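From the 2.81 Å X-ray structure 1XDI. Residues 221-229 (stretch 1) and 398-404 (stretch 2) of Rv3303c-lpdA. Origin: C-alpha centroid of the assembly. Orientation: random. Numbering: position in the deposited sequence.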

# COMPACT_ATOMS: atom_id res chain seq x y z
N GLU A 221 9.59 18.03 -23.76
CA GLU A 221 8.17 17.87 -23.40
C GLU A 221 7.58 18.93 -22.48
O GLU A 221 6.56 19.53 -22.80
N ASP A 222 8.18 19.14 -21.34
CA ASP A 222 7.64 20.12 -20.42
C ASP A 222 8.07 21.54 -20.81
O ASP A 222 9.26 21.86 -20.85
N ALA A 223 7.07 22.38 -21.08
CA ALA A 223 7.31 23.75 -21.52
C ALA A 223 8.19 24.56 -20.59
O ALA A 223 9.20 25.13 -21.01
N ASP A 224 7.79 24.64 -19.33
CA ASP A 224 8.57 25.39 -18.35
C ASP A 224 10.09 25.01 -18.30
O ASP A 224 10.96 25.91 -18.16
N ALA A 225 10.41 23.72 -18.43
CA ALA A 225 11.82 23.31 -18.41
C ALA A 225 12.52 23.86 -19.65
O ALA A 225 13.59 24.49 -19.56
N ALA A 226 11.87 23.61 -20.79
CA ALA A 226 12.32 23.99 -22.12
C ALA A 226 12.81 25.44 -22.13
O ALA A 226 13.93 25.78 -22.62
N LEU A 227 11.96 26.28 -21.56
CA LEU A 227 12.25 27.69 -21.47
C LEU A 227 13.50 27.96 -20.68
O LEU A 227 14.35 28.72 -21.12
N VAL A 228 13.60 27.33 -19.51
CA VAL A 228 14.76 27.52 -18.66
C VAL A 228 16.01 27.30 -19.53
O VAL A 228 16.96 28.06 -19.45
N LEU A 229 15.99 26.27 -20.36
CA LEU A 229 17.18 26.02 -21.14
C LEU A 229 17.34 26.93 -22.34
O LEU A 229 18.47 27.37 -22.62
N ARG A 398 18.71 30.11 -9.46
CA ARG A 398 17.66 31.10 -9.56
C ARG A 398 16.52 30.69 -10.51
O ARG A 398 15.48 31.34 -10.54
N HIS A 399 16.67 29.60 -11.23
CA HIS A 399 15.61 29.25 -12.14
C HIS A 399 15.15 27.81 -12.03
O HIS A 399 14.32 27.35 -12.86
N GLY A 400 15.65 27.12 -11.01
CA GLY A 400 15.24 25.74 -10.81
C GLY A 400 13.83 25.66 -10.26
O GLY A 400 13.26 26.66 -9.77
N PHE A 401 13.24 24.46 -10.32
CA PHE A 401 11.88 24.27 -9.78
C PHE A 401 11.50 22.81 -9.67
O PHE A 401 12.12 21.96 -10.26
N VAL A 402 10.44 22.54 -8.92
CA VAL A 402 9.91 21.20 -8.79
C VAL A 402 8.46 21.21 -9.15
O VAL A 402 7.72 22.02 -8.62
N LYS A 403 8.08 20.32 -10.05
CA LYS A 403 6.68 20.09 -10.50
C LYS A 403 6.21 18.70 -10.07
O LYS A 403 6.84 17.72 -10.39
N ILE A 404 5.11 18.60 -9.37
CA ILE A 404 4.59 17.30 -8.99
C ILE A 404 3.14 17.20 -9.50
O ILE A 404 2.40 18.18 -9.41

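The helix of residues 223-229 and the strand of residues 401-404 run nearly antiparallel, with 164° between their N-to-C directions and 10.7 Å between their axes at closest approach. The contact buries 282 Å² of surface, both sides summed. The CA-to-CB bonds of Asp-222, Asp-224 and Val-228 point toward the strand side; those of His-399, Phe-401 and Lys-403 point toward the helix. Along the strand the alternation is plain: the side chains of Val-402 and Ile-404 are out of reach of stretch 1.

Lys-403 provides the polar anchor. Its chi1 of -90° lies in the m well, though well off -60°, and chi2, chi3 and chi4 are all t (-169°, -169° and 174°). This extended chain carries the ammonium group to the start of the helix, where two carboxylates receive it. NZ of Lys-403 lies 2.5 Å from OD2 of Asp-224, a very short hydrogen bond within a salt bridge. A second salt bridge joins NZ of Lys-403 to OD2 of Asp-222 at 2.9 Å; the hydrogen bond in it is weak, as is the one from the same NZ to OD1 of Asp-222 at 3.0 Å. NZ is also hydrogen-bonded elsewhere in the structure.

The two aspartates reach this shared partner with different rotamers, t for Asp-222 (chi1 -172°) and m for Asp-224 (chi1 -62°). Asp-222 has a second task as the N-cap residue: its OD1 accepts from N of Ala-225 at 3.2 Å, with an N-H...acceptor angle of 153°. Its carboxylate thus caps the helix start while also meeting the lysine; N of Ala-225 has a second, weak bond to the backbone O of Asp-222 at 3.3 Å.

Phe-401 fills the space beside this charged cluster. With chi1 at 68° (p) and chi2 at 72°, its ring extends toward the first turn of the helix. CZ of Phe-401 lies 3.9 Å from CB of Asp-224, an oblique approach, and 3.9 Å from the backbone N of Ala-225, which sits at the ring edge near its plane. Ala-225, its CA-to-CB bond directed sideways, adds a looser apolar contact, CB to CZ of Phe-401 at 4.5 Å.

Val-228 closes the other end of the contact. Its t rotamer (chi1 171°) places CG2 4.1 Å from CE2 of Phe-401, again at the ring edge, and 3.7 Å from the backbone O of His-399. CG1 of Val-228 approaches CB of His-399 at 4.3 Å. His-399 is m (chi1 -53°), and its imidazole has no polar partner in stretch 1.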

# COMPACT_ATOMS: atom_id res chain seq x y z
CB GLU A 221 7.91 16.47 -22.79
CG GLU A 221 6.51 15.86 -23.10
CD GLU A 221 6.54 14.29 -23.25
OE1 GLU A 221 7.01 13.55 -22.32
OE2 GLU A 221 6.08 13.79 -24.32
CB ASP A 222 8.11 19.80 -19.02
CG ASP A 222 7.45 20.63 -18.04
OD1 ASP A 222 8.02 21.73 -17.77
OD2 ASP A 222 6.36 20.18 -17.59
CB ALA A 223 5.98 24.47 -21.71
CB ASP A 224 7.89 25.25 -16.98
CG ASP A 224 6.44 25.83 -16.98
OD1 ASP A 224 6.32 27.07 -16.92
OD2 ASP A 224 5.45 25.06 -17.06
CB ALA A 225 11.95 21.80 -18.40
CB ALA A 226 11.18 23.83 -23.10
CB LEU A 227 11.09 28.39 -20.81
CG LEU A 227 10.65 29.65 -21.52
CD1 LEU A 227 9.50 30.27 -20.74
CD2 LEU A 227 11.83 30.58 -21.61
CB VAL A 228 14.81 26.49 -17.44
CG1 VAL A 228 16.14 26.58 -16.71
CG2 VAL A 228 13.71 26.76 -16.45
CB LEU A 229 17.27 24.53 -21.49
CG LEU A 229 18.31 23.90 -20.52
CD1 LEU A 229 18.11 22.40 -20.49
CD2 LEU A 229 19.77 24.21 -20.95
CB ARG A 398 18.29 32.39 -9.99
CG ARG A 398 19.22 32.88 -8.94
CD ARG A 398 19.79 34.22 -9.31
NE ARG A 398 18.73 35.13 -9.72
CZ ARG A 398 17.71 35.49 -8.94
NH1 ARG A 398 17.62 35.01 -7.70
NH2 ARG A 398 16.77 36.29 -9.43
CB HIS A 399 16.08 29.56 -13.55
CG HIS A 399 16.58 30.96 -13.70
ND1 HIS A 399 15.73 32.03 -13.81
CD2 HIS A 399 17.83 31.47 -13.74
CE1 HIS A 399 16.43 33.14 -13.92
NE2 HIS A 399 17.71 32.83 -13.88
CB PHE A 401 10.82 25.00 -10.66
CG PHE A 401 10.63 24.41 -12.05
CD1 PHE A 401 9.99 23.19 -12.23
CD2 PHE A 401 11.08 25.06 -13.16
CE1 PHE A 401 9.81 22.66 -13.49
CE2 PHE A 401 10.89 24.53 -14.41
CZ PHE A 401 10.26 23.34 -14.57
CB VAL A 402 10.00 20.69 -7.38
CG1 VAL A 402 9.28 19.35 -7.25
CG2 VAL A 402 11.45 20.59 -7.01
CB LYS A 403 6.54 20.15 -12.05
CG LYS A 403 6.22 21.52 -12.69
CD LYS A 403 5.83 21.37 -14.19
CE LYS A 403 5.79 22.73 -14.92
NZ LYS A 403 5.56 22.68 -16.42
CB ILE A 404 4.69 17.16 -7.45
CG1 ILE A 404 5.97 16.38 -7.11
CG2 ILE A 404 3.46 16.49 -6.88
CD1 ILE A 404 6.33 16.50 -5.62